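Local structure of group 3 allergen SMIPP-S Yv6023A04 (Sarcoptes scabiei type hominis, 3H7O) at residues D7-P21 and Q48-L62. The protein belongs to the chymotrypsin-like (S1) serine protease family but is an inactivated paralogue, so the peptidase activity assigned to the family is probably absent. The protein carries 3 engineered substitutions. Numbering follows the deposited sequence.
Sequences DIKQVPWTVAVRTYP and QKPETIVIQYESTNL
Gln-56 OE1 is gripped by two nitrogens of Arg-18. Arg-18 NE donates a hydrogen bond to Gln-56 OE1 at 2.8 Å, and Arg-18 NH2 donates to the same oxygen at 3.0 Å. The guanidinium offers the side that carries NE, and its plane is turned only 29° from that of the amide. The oxygen sits at the guanidinium edge. Both bonds are bent, because two N-H groups of one guanidinium converge on a single atom. Gln-56 has CG anti to its own N (chi1 -176°) and runs extended, which carries the amide out to Arg-18. The amide nitrogen is held too: Gln-56 NE2 donates to Leu-62 O at 3.0 Å and also to Pro-66 O. The amide is thus fixed in rotation. Leu-62 also packs on the same sheet face, with CD2 3.7 Å from Ala-16 CB.

Beneath these side chains, strands 14-19 and 54-57 pair antiparallel. Ala-16 with Gln-56 and Arg-18 with Val-54 are hydrogen-bonded pairs, each with two backbone bonds. In the six-stranded barrel, of the kind found in trypsin-like proteases, these are the two edge strands of the sheet order, and their pairing closes the barrel. Strand 26-32 flanks 14-19, and strand 68-78 flanks 54-57. The other face carries Val-15, Val-17 and Ile-55. Val-17 CG2 lies beside Ile-55 CD1, and Val-17 CG1 meets Ile-53 CG2 at 3.8 Å.

Waters bridge the segments at both ends of the paired strands. One accepts from Tyr-20 N and donates to Gln-48 OE1 and Thr-52 OG1. The Tyr-20 ring turns its edge to Thr-52 O, in plane, with CE2 3.3 Å from that oxygen. At the other end, a different water donates to Thr-14 O and accepts from Ser-59 N. Farther along the bond is direct: Ile-8 N donates to Thr-60 OG1 at 3.2 Å, and Ile-8 CG2 rests against the same hydroxyl oxygen.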
loop_
_atom_site.group_PDB
_atom_site.type_symbol
_atom_site.label_atom_id
_atom_site.label_comp_id
_atom_site.label_asym_id
_atom_site.label_seq_id
_atom_site.Cartn_x
_atom_site.Cartn_y
_atom_site.Cartn_z
ATOM N N ASP A 7 -6.051 -15.203 4.017
ATOM C CA ASP A 7 -7.320 -15.033 3.314
ATOM C C ASP A 7 -7.716 -13.558 3.262
ATOM O O ASP A 7 -7.486 -12.812 4.220
ATOM C CB ASP A 7 -8.428 -15.863 3.962
ATOM C CG ASP A 7 -9.636 -16.021 3.058
ATOM O OD1 ASP A 7 -9.709 -17.040 2.336
ATOM O OD2 ASP A 7 -10.505 -15.124 3.053
ATOM N N ILE A 8 -8.311 -13.148 2.145
ATOM C CA ILE A 8 -8.729 -11.756 1.961
ATOM C C ILE A 8 -9.680 -11.261 3.056
ATOM O O ILE A 8 -9.663 -10.085 3.418
ATOM C CB ILE A 8 -9.288 -11.484 0.518
ATOM C CG1 ILE A 8 -9.511 -9.983 0.282
ATOM C CG2 ILE A 8 -10.564 -12.284 0.248
ATOM C CD1 ILE A 8 -8.234 -9.138 0.339
ATOM N N LYS A 9 -10.472 -12.174 3.612
ATOM C CA LYS A 9 -11.425 -11.828 4.667
ATOM C C LYS A 9 -10.766 -11.365 5.975
ATOM O O LYS A 9 -11.423 -10.748 6.817
ATOM C CB LYS A 9 -12.408 -12.979 4.908
ATOM C CG LYS A 9 -13.464 -13.087 3.804
ATOM C CD LYS A 9 -14.602 -14.039 4.146
ATOM C CE LYS A 9 -15.470 -13.545 5.316
ATOM N NZ LYS A 9 -16.044 -12.186 5.139
ATOM N N GLN A 10 -9.471 -11.651 6.127
ATOM C CA GLN A 10 -8.682 -11.164 7.265
ATOM C C GLN A 10 -8.264 -9.708 7.084
ATOM O O GLN A 10 -8.162 -8.957 8.057
ATOM C CB GLN A 10 -7.435 -12.030 7.472
ATOM C CG GLN A 10 -7.721 -13.457 7.909
ATOM C CD GLN A 10 -8.344 -13.535 9.287
ATOM O OE1 GLN A 10 -9.519 -13.877 9.429
ATOM N NE2 GLN A 10 -7.563 -13.211 10.314
ATOM N N VAL A 11 -8.010 -9.325 5.834
ATOM C CA VAL A 11 -7.555 -7.977 5.494
ATOM C C VAL A 11 -8.358 -7.427 4.300
ATOM O O VAL A 11 -7.785 -7.113 3.254
ATOM C CB VAL A 11 -6.016 -7.951 5.219
ATOM C CG1 VAL A 11 -5.239 -8.106 6.523
ATOM C CG2 VAL A 11 -5.607 -9.051 4.235
ATOM N N PRO A 12 -9.695 -7.299 4.461
ATOM C CA PRO A 12 -10.610 -7.040 3.340
ATOM C C PRO A 12 -10.478 -5.669 2.668
ATOM O O PRO A 12 -11.116 -5.427 1.639
ATOM C CB PRO A 12 -11.995 -7.192 3.982
ATOM C CG PRO A 12 -11.784 -6.864 5.407
ATOM C CD PRO A 12 -10.424 -7.386 5.744
ATOM N N TRP A 13 -9.658 -4.796 3.245
ATOM C CA TRP A 13 -9.335 -3.495 2.661
ATOM C C TRP A 13 -8.223 -3.582 1.620
ATOM O O TRP A 13 -7.949 -2.603 0.927
ATOM C CB TRP A 13 -8.910 -2.526 3.771
ATOM C CG TRP A 13 -7.977 -3.168 4.737
ATOM C CD1 TRP A 13 -6.634 -3.353 4.581
ATOM C CD2 TRP A 13 -8.323 -3.760 5.992
ATOM N NE1 TRP A 13 -6.117 -4.011 5.670
ATOM C CE2 TRP A 13 -7.133 -4.274 6.553
ATOM C CE3 TRP A 13 -9.525 -3.905 6.701
ATOM C CZ2 TRP A 13 -7.104 -4.916 7.793
ATOM C CZ3 TRP A 13 -9.497 -4.546 7.937
ATOM C CH2 TRP A 13 -8.291 -5.042 8.468
ATOM N N THR A 14 -7.573 -4.743 1.527
ATOM C CA THR A 14 -6.415 -4.915 0.653
ATOM C C THR A 14 -6.853 -5.050 -0.801
ATOM O O THR A 14 -7.798 -5.785 -1.115
ATOM C CB THR A 14 -5.570 -6.159 1.053
ATOM O OG1 THR A 14 -5.307 -6.134 2.463
ATOM C CG2 THR A 14 -4.239 -6.196 0.297
ATOM N N VAL A 15 -6.166 -4.327 -1.682
ATOM C CA VAL A 15 -6.382 -4.466 -3.121
ATOM C C VAL A 15 -5.042 -4.528 -3.843
ATOM O O VAL A 15 -4.001 -4.207 -3.265
ATOM C CB VAL A 15 -7.256 -3.315 -3.725
ATOM C CG1 VAL A 15 -8.579 -3.187 -2.995
ATOM C CG2 VAL A 15 -6.515 -1.986 -3.721
ATOM N N ALA A 16 -5.082 -4.967 -5.098
ATOM C CA ALA A 16 -3.963 -4.820 -6.013
ATOM C C ALA A 16 -4.274 -3.697 -6.993
ATOM O O ALA A 16 -5.374 -3.641 -7.566
ATOM C CB ALA A 16 -3.705 -6.126 -6.765
ATOM N N VAL A 17 -3.304 -2.802 -7.173
ATOM C CA VAL A 17 -3.388 -1.745 -8.172
ATOM C C VAL A 17 -2.563 -2.165 -9.391
ATOM O O VAL A 17 -1.337 -2.287 -9.310
ATOM C CB VAL A 17 -2.897 -0.383 -7.611
ATOM C CG1 VAL A 17 -2.936 0.704 -8.697
ATOM C CG2 VAL A 17 -3.737 0.033 -6.391
ATOM N N ARG A 18 -3.247 -2.401 -10.507
ATOM C CA ARG A 18 -2.603 -2.837 -11.743
ATOM C C ARG A 18 -2.345 -1.662 -12.675
ATOM O O ARG A 18 -3.260 -0.888 -12.982
ATOM C CB ARG A 18 -3.469 -3.869 -12.467
ATOM C CG ARG A 18 -3.840 -5.089 -11.642
ATOM C CD ARG A 18 -4.568 -6.115 -12.507
ATOM N NE ARG A 18 -4.443 -7.465 -11.969
ATOM C CZ ARG A 18 -3.378 -8.247 -12.136
ATOM N NH1 ARG A 18 -2.327 -7.822 -12.834
ATOM N NH2 ARG A 18 -3.367 -9.464 -11.604
ATOM N N THR A 19 -1.101 -1.537 -13.126
ATOM C CA THR A 19 -0.713 -0.510 -14.098
ATOM C C THR A 19 0.026 -1.150 -15.268
ATOM O O THR A 19 0.437 -2.306 -15.180
ATOM C CB THR A 19 0.176 0.572 -13.455
ATOM O OG1 THR A 19 1.299 -0.050 -12.817
ATOM C CG2 THR A 19 -0.617 1.380 -12.425
ATOM N N TYR A 20 0.202 -0.400 -16.354
ATOM C CA TYR A 20 0.818 -0.939 -17.572
ATOM C C TYR A 20 1.934 -0.057 -18.142
ATOM O O TYR A 20 1.866 0.346 -19.304
ATOM C CB TYR A 20 -0.251 -1.214 -18.644
ATOM C CG TYR A 20 -1.361 -2.132 -18.177
ATOM C CD1 TYR A 20 -1.282 -3.511 -18.377
ATOM C CD2 TYR A 20 -2.484 -1.623 -17.528
ATOM C CE1 TYR A 20 -2.298 -4.356 -17.945
ATOM C CE2 TYR A 20 -3.498 -2.458 -17.087
ATOM C CZ TYR A 20 -3.401 -3.821 -17.302
ATOM O OH TYR A 20 -4.406 -4.646 -16.862
ATOM N N PRO A 21 2.972 0.239 -17.335
ATOM C CA PRO A 21 4.056 1.050 -17.884
ATOM C C PRO A 21 4.933 0.256 -18.852
ATOM O O PRO A 21 5.307 -0.884 -18.560
ATOM C CB PRO A 21 4.853 1.459 -16.643
ATOM C CG PRO A 21 4.612 0.370 -15.661
ATOM C CD PRO A 21 3.236 -0.168 -15.940
ATOM N N GLN A 48 0.922 7.608 -14.665
ATOM C CA GLN A 48 0.089 6.665 -15.413
ATOM C C GLN A 48 -1.283 7.257 -15.688
ATOM O O GLN A 48 -1.919 7.794 -14.785
ATOM C CB GLN A 48 -0.055 5.350 -14.639
ATOM C CG GLN A 48 1.275 4.641 -14.351
ATOM C CD GLN A 48 2.061 4.355 -15.612
ATOM O OE1 GLN A 48 1.555 3.727 -16.547
ATOM N NE2 GLN A 48 3.305 4.819 -15.651
ATOM N N LYS A 49 -1.733 7.158 -16.936
ATOM C CA LYS A 49 -3.050 7.648 -17.321
ATOM C C LYS A 49 -4.122 6.878 -16.547
ATOM O O LYS A 49 -4.145 5.643 -16.592
ATOM C CB LYS A 49 -3.261 7.492 -18.827
ATOM C CG LYS A 49 -4.179 8.533 -19.441
ATOM C CD LYS A 49 -3.416 9.798 -19.799
ATOM N N PRO A 50 -5.007 7.601 -15.832
ATOM C CA PRO A 50 -5.986 6.973 -14.926
ATOM C C PRO A 50 -6.803 5.866 -15.597
ATOM O O PRO A 50 -7.062 4.827 -14.985
ATOM C CB PRO A 50 -6.894 8.144 -14.523
ATOM C CG PRO A 50 -6.037 9.350 -14.676
ATOM C CD PRO A 50 -5.163 9.069 -15.868
ATOM N N GLU A 51 -7.167 6.087 -16.857
ATOM C CA GLU A 51 -8.002 5.160 -17.622
ATOM C C GLU A 51 -7.315 3.819 -17.925
ATOM O O GLU A 51 -7.956 2.888 -18.406
ATOM C CB GLU A 51 -8.487 5.826 -18.919
ATOM C CG GLU A 51 -9.491 6.976 -18.719
ATOM C CD GLU A 51 -8.875 8.253 -18.137
ATOM O OE1 GLU A 51 -7.658 8.496 -18.321
ATOM O OE2 GLU A 51 -9.621 9.023 -17.494
ATOM N N THR A 52 -6.018 3.728 -17.641
ATOM C CA THR A 52 -5.279 2.478 -17.823
ATOM C C THR A 52 -5.227 1.640 -16.546
ATOM O O THR A 52 -4.897 0.455 -16.594
ATOM C CB THR A 52 -3.829 2.713 -18.320
ATOM O OG1 THR A 52 -3.046 3.320 -17.281
ATOM C CG2 THR A 52 -3.815 3.583 -19.553
ATOM N N ILE A 53 -5.560 2.255 -15.414
ATOM C CA ILE A 53 -5.396 1.615 -14.105
ATOM C C ILE A 53 -6.565 0.689 -13.765
ATOM O O ILE A 53 -7.716 1.008 -14.053
ATOM C CB ILE A 53 -5.186 2.672 -12.985
ATOM C CG1 ILE A 53 -4.044 3.629 -13.363
ATOM C CG2 ILE A 53 -4.928 1.994 -11.623
ATOM C CD1 ILE A 53 -3.939 4.889 -12.492
ATOM N N VAL A 54 -6.253 -0.466 -13.172
ATOM C CA VAL A 54 -7.272 -1.423 -12.725
ATOM C C VAL A 54 -7.095 -1.750 -11.243
ATOM O O VAL A 54 -5.976 -1.995 -10.774
ATOM C CB VAL A 54 -7.255 -2.743 -13.569
ATOM C CG1 VAL A 54 -8.329 -3.711 -13.102
ATOM C CG2 VAL A 54 -7.446 -2.442 -15.047
ATOM N N ILE A 55 -8.207 -1.748 -10.513
ATOM C CA ILE A 55 -8.215 -2.159 -9.114
ATOM C C ILE A 55 -8.750 -3.582 -9.009
ATOM O O ILE A 55 -9.905 -3.837 -9.350
ATOM C CB ILE A 55 -9.106 -1.232 -8.231
ATOM C CG1 ILE A 55 -8.695 0.242 -8.360
ATOM C CG2 ILE A 55 -9.119 -1.711 -6.759
ATOM C CD1 ILE A 55 -7.271 0.551 -7.938
ATOM N N GLN A 56 -7.905 -4.496 -8.538
ATOM C CA GLN A 56 -8.312 -5.871 -8.275
ATOM C C GLN A 56 -8.549 -6.036 -6.776
ATOM O O GLN A 56 -7.679 -5.713 -5.955
ATOM C CB GLN A 56 -7.264 -6.872 -8.779
ATOM C CG GLN A 56 -7.682 -8.347 -8.625
ATOM C CD GLN A 56 -6.772 -9.327 -9.360
ATOM O OE1 GLN A 56 -5.775 -8.943 -9.976
ATOM N NE2 GLN A 56 -7.123 -10.608 -9.300
ATOM N N TYR A 57 -9.726 -6.542 -6.428
ATOM C CA TYR A 57 -10.127 -6.654 -5.028
ATOM C C TYR A 57 -10.822 -7.979 -4.730
ATOM O O TYR A 57 -11.143 -8.734 -5.648
ATOM C CB TYR A 57 -10.959 -5.433 -4.586
ATOM C CG TYR A 57 -12.254 -5.154 -5.340
ATOM C CD1 TYR A 57 -13.486 -5.225 -4.683
ATOM C CD2 TYR A 57 -12.249 -4.771 -6.684
ATOM C CE1 TYR A 57 -14.685 -4.951 -5.351
ATOM C CE2 TYR A 57 -13.446 -4.499 -7.364
ATOM C CZ TYR A 57 -14.658 -4.588 -6.688
ATOM O OH TYR A 57 -15.840 -4.315 -7.349
ATOM N N GLU A 58 -11.009 -8.271 -3.440
ATOM C CA GLU A 58 -11.601 -9.533 -2.972
ATOM C C GLU A 58 -10.772 -10.760 -3.361
ATOM O O GLU A 58 -11.319 -11.847 -3.542
ATOM C CB GLU A 58 -13.053 -9.687 -3.464
ATOM C CG GLU A 58 -13.977 -8.548 -3.060
ATOM C CD GLU A 58 -15.449 -8.838 -3.306
ATOM O OE1 GLU A 58 -15.777 -9.886 -3.902
ATOM O OE2 GLU A 58 -16.286 -8.008 -2.892
ATOM N N SER A 59 -9.454 -10.585 -3.455
ATOM C CA SER A 59 -8.578 -11.604 -4.031
ATOM C C SER A 59 -7.588 -12.200 -3.033
ATOM O O SER A 59 -6.783 -11.492 -2.432
ATOM C CB SER A 59 -7.826 -11.041 -5.249
ATOM O OG SER A 59 -6.931 -12.003 -5.788
ATOM N N THR A 60 -7.636 -13.518 -2.895
ATOM C CA THR A 60 -6.715 -14.240 -2.022
ATOM C C THR A 60 -5.489 -14.704 -2.815
ATOM O O THR A 60 -4.447 -15.024 -2.243
ATOM C CB THR A 60 -7.454 -15.400 -1.322
ATOM O OG1 THR A 60 -8.501 -14.845 -0.513
ATOM C CG2 THR A 60 -6.520 -16.226 -0.440
ATOM N N ASN A 61 -5.636 -14.729 -4.139
ATOM C CA ASN A 61 -4.541 -14.991 -5.065
ATOM C C ASN A 61 -4.895 -14.339 -6.396
ATOM O O ASN A 61 -5.942 -14.632 -6.967
ATOM C CB ASN A 61 -4.296 -16.498 -5.233
ATOM C CG ASN A 61 -3.153 -16.804 -6.193
ATOM O OD1 ASN A 61 -3.250 -16.560 -7.399
ATOM N ND2 ASN A 61 -2.066 -17.348 -5.662
ATOM N N LEU A 62 -4.026 -13.447 -6.874
ATOM C CA LEU A 62 -4.331 -12.620 -8.051
ATOM C C LEU A 62 -4.701 -13.418 -9.305
ATOM O O LEU A 62 -5.459 -12.935 -10.159
ATOM C CB LEU A 62 -3.185 -11.648 -8.342
ATOM C CG LEU A 62 -2.882 -10.592 -7.271
ATOM C CD1 LEU A 62 -1.823 -9.617 -7.764
ATOM C CD2 LEU A 62 -4.149 -9.843 -6.854
HETATM O O HOH W 1 -7.913 -8.042 -2.897
HETATM O O HOH W 2 -10.552 -6.568 -1.216
HETATM O O HOH W 3 -0.720 2.223 -16.364
#